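Local coordinates for regulatory protein SWI6 (Saccharomyces cerevisiae, PDB 2XFV) that activates cell-cycle-dependent transcription as the subunit shared by the SBF and MBF complexes, represented here by its amino-terminal domain, at residues 27-30 with 31-34; 43-46 with 47-50; 58-61 with 62-66; 87-90 with 91-94. All coordinates share one frame; numbering follows the deposited sequence. Where two conformers were deposited one is given.

Contact 1 of 4, residues 27-30 with 31-34; sequences HFLL and KHFL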
# COMPACT_ATOMS: atom_id res chain seq x y z
N HIS A 27 -11.07 8.68 -10.73
CA HIS A 27 -10.37 9.56 -9.78
C HIS A 27 -11.08 9.66 -8.43
O HIS A 27 -12.27 9.31 -8.33
CB HIS A 27 -10.22 10.96 -10.39
CG HIS A 27 -9.53 10.96 -11.73
ND1 HIS A 27 -9.69 11.99 -12.64
CD2 HIS A 27 -8.70 10.07 -12.30
CE1 HIS A 27 -8.98 11.72 -13.72
NE2 HIS A 27 -8.37 10.56 -13.55
N PHE A 28 -10.35 10.13 -7.42
CA PHE A 28 -10.85 10.25 -6.04
C PHE A 28 -10.87 11.71 -5.61
O PHE A 28 -10.00 12.48 -5.99
CB PHE A 28 -9.92 9.48 -5.08
CG PHE A 28 -9.99 7.99 -5.24
CD1 PHE A 28 -10.80 7.23 -4.39
CD2 PHE A 28 -9.27 7.34 -6.23
CE1 PHE A 28 -10.87 5.84 -4.52
CE2 PHE A 28 -9.34 5.97 -6.39
CZ PHE A 28 -10.14 5.21 -5.54
N LEU A 29 -11.85 12.11 -4.80
CA LEU A 29 -11.98 13.50 -4.39
C LEU A 29 -10.84 13.92 -3.46
O LEU A 29 -10.61 13.28 -2.43
CB LEU A 29 -13.34 13.71 -3.71
CG LEU A 29 -13.93 15.11 -3.60
CD1 LEU A 29 -14.16 15.74 -4.98
CD2 LEU A 29 -15.25 15.05 -2.77
N LEU A 30 -10.15 15.01 -3.80
CA LEU A 30 -9.00 15.47 -3.01
C LEU A 30 -9.38 15.93 -1.61
O LEU A 30 -8.67 15.67 -0.64
CB LEU A 30 -8.28 16.62 -3.72
CG LEU A 30 -7.13 17.29 -2.93
CD1 LEU A 30 -5.98 16.30 -2.72
CD2 LEU A 30 -6.63 18.58 -3.62
N LYS A 31 -10.49 16.66 -1.50
CA LYS A 31 -10.73 17.42 -0.26
C LYS A 31 -10.73 16.55 1.00
O LYS A 31 -10.28 17.00 2.07
CB LYS A 31 -12.04 18.22 -0.33
CG LYS A 31 -13.28 17.34 -0.36
CD LYS A 31 -14.49 18.02 0.28
CE LYS A 31 -15.07 19.09 -0.61
NZ LYS A 31 -16.45 19.48 -0.18
N HIS A 32 -11.24 15.32 0.90
CA HIS A 32 -11.31 14.40 2.04
C HIS A 32 -9.96 14.09 2.70
O HIS A 32 -9.91 13.72 3.87
CB HIS A 32 -11.98 13.07 1.64
CG HIS A 32 -13.42 13.21 1.25
ND1 HIS A 32 -14.29 14.07 1.89
CD2 HIS A 32 -14.14 12.59 0.29
CE1 HIS A 32 -15.49 13.97 1.34
NE2 HIS A 32 -15.43 13.09 0.36
N PHE A 33 -8.88 14.22 1.93
CA PHE A 33 -7.53 13.90 2.42
C PHE A 33 -6.88 15.06 3.18
O PHE A 33 -5.91 14.86 3.91
CB PHE A 33 -6.60 13.56 1.24
CG PHE A 33 -6.83 12.19 0.65
CD1 PHE A 33 -6.13 11.09 1.14
CD2 PHE A 33 -7.71 12.02 -0.41
CE1 PHE A 33 -6.33 9.82 0.59
CE2 PHE A 33 -7.91 10.75 -0.97
CZ PHE A 33 -7.22 9.66 -0.47
N LEU A 34 -7.39 16.27 3.00
CA LEU A 34 -6.63 17.46 3.43
C LEU A 34 -6.40 17.63 4.94
O LEU A 34 -5.29 17.96 5.36
CB LEU A 34 -7.17 18.74 2.78
CG LEU A 34 -7.14 18.73 1.25
CD1 LEU A 34 -7.77 20.01 0.70
CD2 LEU A 34 -5.71 18.55 0.71
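Leu29 swings CG anti to its own backbone N (chi1 -160°), whereas Lys31 places CG between its backbone N and carbonyl carbon, and these two torsions set the aliphatic chains side by side, running the same way. Leu29 CD2 comes to 3.9 Å from Lys31 CG. The same methyl reaches His32 NE2 at 3.7 Å, approaching the imidazole at a slant, while Lys31 CG rests over one face of that ring near its rim. His32 NE2 also has a weak hydrogen bond to Thr20 OG1, which links the ring loosely to strand 15-22. This is the turn that leads from strand 28-29 into helix 34-43, in a domain classed with the helix-turn-helix proteins, and a short 3-10 segment makes the link. A backbone bond runs from Phe33 N to Leu30 O, 3.0 Å long and fairly straight at 158°, with the donor above the carbonyl plane. The Phe33 ring turns its edge to two backbone oxygens, and its CD2 is 3.8 Å from Leu29 O. Since the ring also packs on Leu19, Ile81 and Cys86, an alanine in place of Phe33 would probably keep the backbone bond but leave a gap between those three residues. Farther along, Leu30 and Leu34 meet at roughly a right angle, with Leu30 CG 4.1 Å from Leu34 CD2.

Contact 2 of 4, residues 43-46 with 47-50; sequences TGNI and NETN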
# COMPACT_ATOMS: atom_id res chain seq x y z
N THR A 43 2.98 17.48 12.44
CA THR A 43 3.52 16.74 13.59
C THR A 43 3.88 15.29 13.27
O THR A 43 4.51 14.61 14.08
CB THR A 43 2.53 16.70 14.77
OG1 THR A 43 1.37 15.95 14.38
CG2 THR A 43 2.12 18.10 15.19
N GLY A 44 3.45 14.81 12.10
CA GLY A 44 3.69 13.44 11.71
C GLY A 44 2.79 12.43 12.40
O GLY A 44 2.97 11.22 12.23
N ASN A 45 1.82 12.92 13.17
CA ASN A 45 0.91 12.05 13.93
C ASN A 45 -0.55 12.32 13.56
O ASN A 45 -1.16 13.25 14.06
CB ASN A 45 1.11 12.26 15.44
CG ASN A 45 0.21 11.35 16.27
OD1 ASN A 45 -0.58 10.57 15.74
ND2 ASN A 45 0.34 11.45 17.60
N ILE A 46 -1.10 11.49 12.68
CA ILE A 46 -2.44 11.75 12.16
C ILE A 46 -3.54 11.53 13.19
O ILE A 46 -4.67 12.02 13.01
CB ILE A 46 -2.74 10.93 10.89
CG1 ILE A 46 -2.72 9.43 11.19
CG2 ILE A 46 -1.71 11.27 9.80
CD1 ILE A 46 -3.09 8.58 9.99
N ASN A 47 -3.22 10.80 14.26
CA ASN A 47 -4.21 10.51 15.30
C ASN A 47 -4.58 11.74 16.12
O ASN A 47 -5.53 11.70 16.89
CB ASN A 47 -3.76 9.37 16.22
CG ASN A 47 -3.60 8.06 15.48
OD1 ASN A 47 -2.56 7.41 15.56
ND2 ASN A 47 -4.62 7.68 14.72
N GLU A 48 -3.83 12.83 15.96
CA GLU A 48 -4.19 14.06 16.65
C GLU A 48 -4.82 15.11 15.72
O GLU A 48 -4.94 16.28 16.09
CB GLU A 48 -3.00 14.65 17.43
CG GLU A 48 -1.80 15.06 16.59
CD GLU A 48 -0.63 15.52 17.45
OE1 GLU A 48 -0.84 15.83 18.64
OE2 GLU A 48 0.51 15.57 16.94
N THR A 49 -5.25 14.67 14.53
CA THR A 49 -6.01 15.53 13.63
C THR A 49 -7.23 16.10 14.34
O THR A 49 -7.96 15.37 15.02
CB THR A 49 -6.46 14.79 12.35
OG1 THR A 49 -5.32 14.22 11.70
CG2 THR A 49 -7.15 15.76 11.36
N ASN A 50 -7.44 17.40 14.19
CA ASN A 50 -8.60 18.04 14.77
C ASN A 50 -9.78 17.83 13.83
O ASN A 50 -9.73 18.25 12.68
CB ASN A 50 -8.32 19.54 14.97
CG ASN A 50 -9.41 20.25 15.73
OD1 ASN A 50 -10.56 19.80 15.79
ND2 ASN A 50 -9.06 21.39 16.33
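Glu48 reaches back over Asn45 to Thr43, and its side chain can be followed outward atom by atom. CB is 4.1 Å from Asn45 O. CG sits between the backbone N and the carbonyl carbon (chi1 62°), which brings it to 3.2 Å from Asn45 O, the carbonyl that also accepts Glu48 N in an i to i+3 bond. Beyond CG the chain is extended, and CD passes 3.7 Å from Thr43 OG1. At the tip, OE2 accepts a hydrogen bond of 2.7 Å from Thr43 OG1, which meets it on the anti side, a little out of the carboxylate plane. That hydroxyl is gripped three times, because it also accepts from Asn45 N and from Gln39 NE2 of helix 34-43. The Asn45 side chain crosses that of Glu48 at about a right angle, and its OD1 takes Asn47 N at 3.0 Å, a bent bond of 139° whose donor stands above the amide carbonyl plane. Replacing Asn45 by an alanine would probably leave Asn47 N without this acceptor and loosen the start of the 3-10 turn. Next along the chain, Ile46 O accepts both Thr49 OG1, at 2.6 Å, and Thr49 N, from the same face of its plane. Ile46 itself packs on Leu9, Ile36 and Tyr40. Together these bonds form the surface exit from helix 34-43, where Gly44 breaks the helix with positive phi, an ST turn starts at Thr43, and an Asx turn at Asn45 follows directly.

Contact 3 of 4, residues 58-61 with 62-66; sequences EERN and KLLAH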
# COMPACT_ATOMS: atom_id res chain seq x y z
N GLU A 58 -5.04 28.38 0.64
CA GLU A 58 -3.63 28.75 0.74
C GLU A 58 -2.81 27.61 1.34
O GLU A 58 -1.72 27.29 0.86
CB GLU A 58 -3.44 30.02 1.58
CG GLU A 58 -1.99 30.45 1.71
CD GLU A 58 -1.80 31.61 2.68
OE1 GLU A 58 -2.81 32.17 3.16
OE2 GLU A 58 -0.63 31.97 2.95
N GLU A 59 -3.34 26.99 2.39
CA GLU A 59 -2.72 25.82 3.01
C GLU A 59 -2.69 24.65 2.02
O GLU A 59 -1.70 23.92 1.93
CB GLU A 59 -3.46 25.44 4.30
CG GLU A 59 -3.27 26.46 5.42
CD GLU A 59 -4.06 26.13 6.68
OE1 GLU A 59 -5.25 25.78 6.59
OE2 GLU A 59 -3.47 26.22 7.78
N ARG A 60 -3.78 24.47 1.28
CA ARG A 60 -3.86 23.44 0.26
C ARG A 60 -2.76 23.61 -0.79
O ARG A 60 -2.14 22.63 -1.19
CB ARG A 60 -5.24 23.43 -0.41
CG ARG A 60 -5.45 22.29 -1.42
CD ARG A 60 -6.79 22.40 -2.17
NE ARG A 60 -6.85 23.61 -3.00
CZ ARG A 60 -7.97 24.15 -3.47
NH1 ARG A 60 -9.15 23.59 -3.22
NH2 ARG A 60 -7.92 25.26 -4.19
N ASN A 61 -2.53 24.84 -1.24
CA ASN A 61 -1.48 25.08 -2.24
C ASN A 61 -0.15 24.51 -1.75
O ASN A 61 0.59 23.89 -2.52
CB ASN A 61 -1.27 26.59 -2.51
CG ASN A 61 -2.48 27.26 -3.13
OD1 ASN A 61 -3.30 26.63 -3.82
ND2 ASN A 61 -2.59 28.58 -2.91
N LYS A 62 0.15 24.77 -0.48
CA LYS A 62 1.43 24.38 0.12
C LYS A 62 1.59 22.87 0.20
O LYS A 62 2.69 22.35 0.02
CB LYS A 62 1.57 24.97 1.53
CG LYS A 62 2.35 26.26 1.62
CD LYS A 62 1.58 27.42 1.05
CE LYS A 62 2.00 28.71 1.74
NZ LYS A 62 1.01 29.79 1.51
N LEU A 63 0.50 22.17 0.51
CA LEU A 63 0.54 20.72 0.62
C LEU A 63 0.70 20.05 -0.75
O LEU A 63 1.47 19.11 -0.90
CB LEU A 63 -0.74 20.20 1.31
CG LEU A 63 -0.93 20.60 2.78
CD1 LEU A 63 -2.33 20.21 3.24
CD2 LEU A 63 0.13 19.95 3.69
N LEU A 64 -0.03 20.55 -1.74
CA LEU A 64 0.07 20.02 -3.10
C LEU A 64 1.48 20.21 -3.63
O LEU A 64 2.04 19.32 -4.28
CB LEU A 64 -0.94 20.69 -4.04
CG LEU A 64 -2.43 20.42 -3.76
CD1 LEU A 64 -3.34 21.18 -4.77
CD2 LEU A 64 -2.74 18.94 -3.80
N ALA A 65 2.05 21.38 -3.37
CA ALA A 65 3.42 21.67 -3.82
C ALA A 65 4.44 20.76 -3.12
O ALA A 65 5.30 20.12 -3.76
CB ALA A 65 3.76 23.15 -3.60
N HIS A 66 4.36 20.70 -1.79
CA HIS A 66 5.35 19.95 -1.01
C HIS A 66 5.33 18.44 -1.31
O HIS A 66 6.39 17.81 -1.46
CB HIS A 66 5.13 20.19 0.49
CG HIS A 66 6.06 19.41 1.37
ND1 HIS A 66 7.39 19.76 1.54
CD2 HIS A 66 5.87 18.30 2.11
CE1 HIS A 66 7.97 18.90 2.36
NE2 HIS A 66 7.07 18.00 2.72
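Helix 57-67 gives a plain case of i to i+4 pairing, with Arg60 and Leu64 on its inward side and Glu58 and Lys62 on its outward one. Leu64 N donates to Arg60 O at 3.0 Å, almost straight at 172° and nearly along the C=O axis. Leu63 N bonds Glu59 O at 3.1 Å, in the carbonyl plane, and Ala65 N bonds Asn61 O one residue on from the Leu64 bond. The bond before these, Lys62 N to Glu58 O, is weak at 3.4 Å. On the inward side Arg60 and Leu64 run side by side, with Arg60 CG 4.1 Å from Leu64 CD1. Both pack on Leu30, and Leu64 also meets Ile69 and Val71. Leu63 faces helix 34-43, touching Gln38 and His41. Outward, Lys62 has chi1 at -97°, away from a staggered position, and a bend at chi2 that brings CD to 3.3 Å from Glu58 O. NZ forms a salt bridge with Glu58 OE2, 3.1 Å away, whose hydrogen bond is weak, and it lies equally close to Glu58 CG. Glu58 was modelled in two conformers, so this pairing is doubtful as a fixed feature. Glu59 is engaged near the start of the helix instead, where OE1 accepts from Thr56 N, the half of a capping box given by the third helical residue. The chemistry is thus divided: backbone bonds and apolar packing probably carry the stability, while the exposed ion pair is likely to make and break readily in solvent.

Contact 4 of 4, residues 87-90 with 91-94; sequences LQLL and NMLN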
# COMPACT_ATOMS: atom_id res chain seq x y z
N LEU A 87 -3.48 5.58 -3.76
CA LEU A 87 -2.75 4.46 -3.12
C LEU A 87 -1.44 4.92 -2.46
O LEU A 87 -1.11 4.51 -1.34
CB LEU A 87 -2.50 3.32 -4.11
CG LEU A 87 -3.78 2.59 -4.57
CD1 LEU A 87 -3.60 1.91 -5.94
CD2 LEU A 87 -4.22 1.58 -3.52
N GLN A 88 -0.70 5.78 -3.15
CA GLN A 88 0.53 6.33 -2.58
C GLN A 88 0.30 7.06 -1.27
O GLN A 88 1.08 6.90 -0.32
CB GLN A 88 1.20 7.28 -3.58
CG GLN A 88 1.94 6.58 -4.68
CD GLN A 88 2.53 7.56 -5.65
OE1 GLN A 88 1.87 8.53 -6.04
NE2 GLN A 88 3.78 7.34 -6.05
N LEU A 89 -0.75 7.89 -1.21
CA LEU A 89 -1.09 8.63 0.01
C LEU A 89 -1.52 7.70 1.15
O LEU A 89 -1.13 7.90 2.30
CB LEU A 89 -2.17 9.71 -0.26
CG LEU A 89 -1.76 10.86 -1.20
CD1 LEU A 89 -2.94 11.81 -1.49
CD2 LEU A 89 -0.56 11.64 -0.66
N LEU A 90 -2.33 6.69 0.86
CA LEU A 90 -2.72 5.74 1.90
C LEU A 90 -1.50 5.01 2.45
O LEU A 90 -1.37 4.81 3.67
CB LEU A 90 -3.73 4.73 1.36
CG LEU A 90 -5.11 5.28 0.99
CD1 LEU A 90 -5.91 4.17 0.32
CD2 LEU A 90 -5.82 5.81 2.25
N ASN A 91 -0.59 4.62 1.56
CA ASN A 91 0.65 3.98 2.00
C ASN A 91 1.50 4.90 2.88
O ASN A 91 1.99 4.49 3.95
CB ASN A 91 1.46 3.50 0.78
CG ASN A 91 2.71 2.69 1.18
OD1 ASN A 91 2.62 1.73 1.95
ND2 ASN A 91 3.86 3.08 0.65
N MET A 92 1.70 6.14 2.42
CA MET A 92 2.49 7.13 3.16
C MET A 92 1.94 7.37 4.58
O MET A 92 2.70 7.51 5.54
CB MET A 92 2.53 8.47 2.40
CG MET A 92 3.45 9.51 3.05
SD MET A 92 3.43 11.11 2.22
CE MET A 92 1.82 11.74 2.70
N LEU A 93 0.62 7.44 4.68
CA LEU A 93 -0.08 7.69 5.95
C LEU A 93 -0.31 6.43 6.79
O LEU A 93 -0.89 6.50 7.88
CB LEU A 93 -1.42 8.38 5.68
CG LEU A 93 -1.38 9.71 4.93
CD1 LEU A 93 -2.79 10.15 4.49
CD2 LEU A 93 -0.71 10.80 5.77
N ASN A 94 0.15 5.29 6.28
CA ASN A 94 -0.06 3.99 6.91
C ASN A 94 -1.54 3.70 7.16
O ASN A 94 -1.94 3.21 8.23
CB ASN A 94 0.79 3.84 8.19
CG ASN A 94 2.29 3.79 7.89
OD1 ASN A 94 3.09 4.44 8.56
ND2 ASN A 94 2.67 3.03 6.86
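Leu89, Leu90 and Asn91 lie in the last turn of helix 83-92, which ends in a Schellman motif with Asn94 in positive phi. Asn91 N donates to Leu87 O at 2.9 Å, and the CB of Asn91 lies 3.5 Å from that same oxygen. Its side chain packs on Phe96 of the second subunit, so this turn contributes to the dimer interface. Leu90 points away from the turn into the hydrophobic interior, where it meets Leu95, Phe99 and Phe103. Leu89 works through both backbone and side chain. Its O accepts Leu93 N at 3.0 Å, and Leu93 CG presses on the same oxygen at 3.2 Å. Leu93 continues to Ile36 and Tyr40 of helix 34-43, joining the end of this helix to helix 34-43 by apolar packing. Between these bonds, Met92 N donates to Gln88 O. The terminal NE2 of Gln88 makes a weak hydrogen bond to Gln100 of the second subunit, while its OE1 accepts from Lys85 NZ. Met92 runs alongside Leu89 in the same direction, and the bend at its chi3, 73°, turns CE toward Leu89 CD2, 4.1 Å away.

In the fold
All four contacts join neighbouring residues, so none closes a long loop, and along the chain they follow in series without nesting or crossing. Contact 1 turns strand 28-29 into helix 34-43, and contact 2 forms the exit at that helix's far end. Contact 3 lies within helix 57-67 and packs back on contact 1 through Leu30 with Leu64 and Leu34 with Arg60. Contact 4 ends helix 83-92, touching contact 1 where Phe33 meets Leu89 and contact 2 where Ile46 CD1 approaches Leu93 O at 3.7 Å. Contacts 2 and 3 stay apart, about 10 Å between nearest atoms, and of the four contacts, contact 1 touches both 3 and 4.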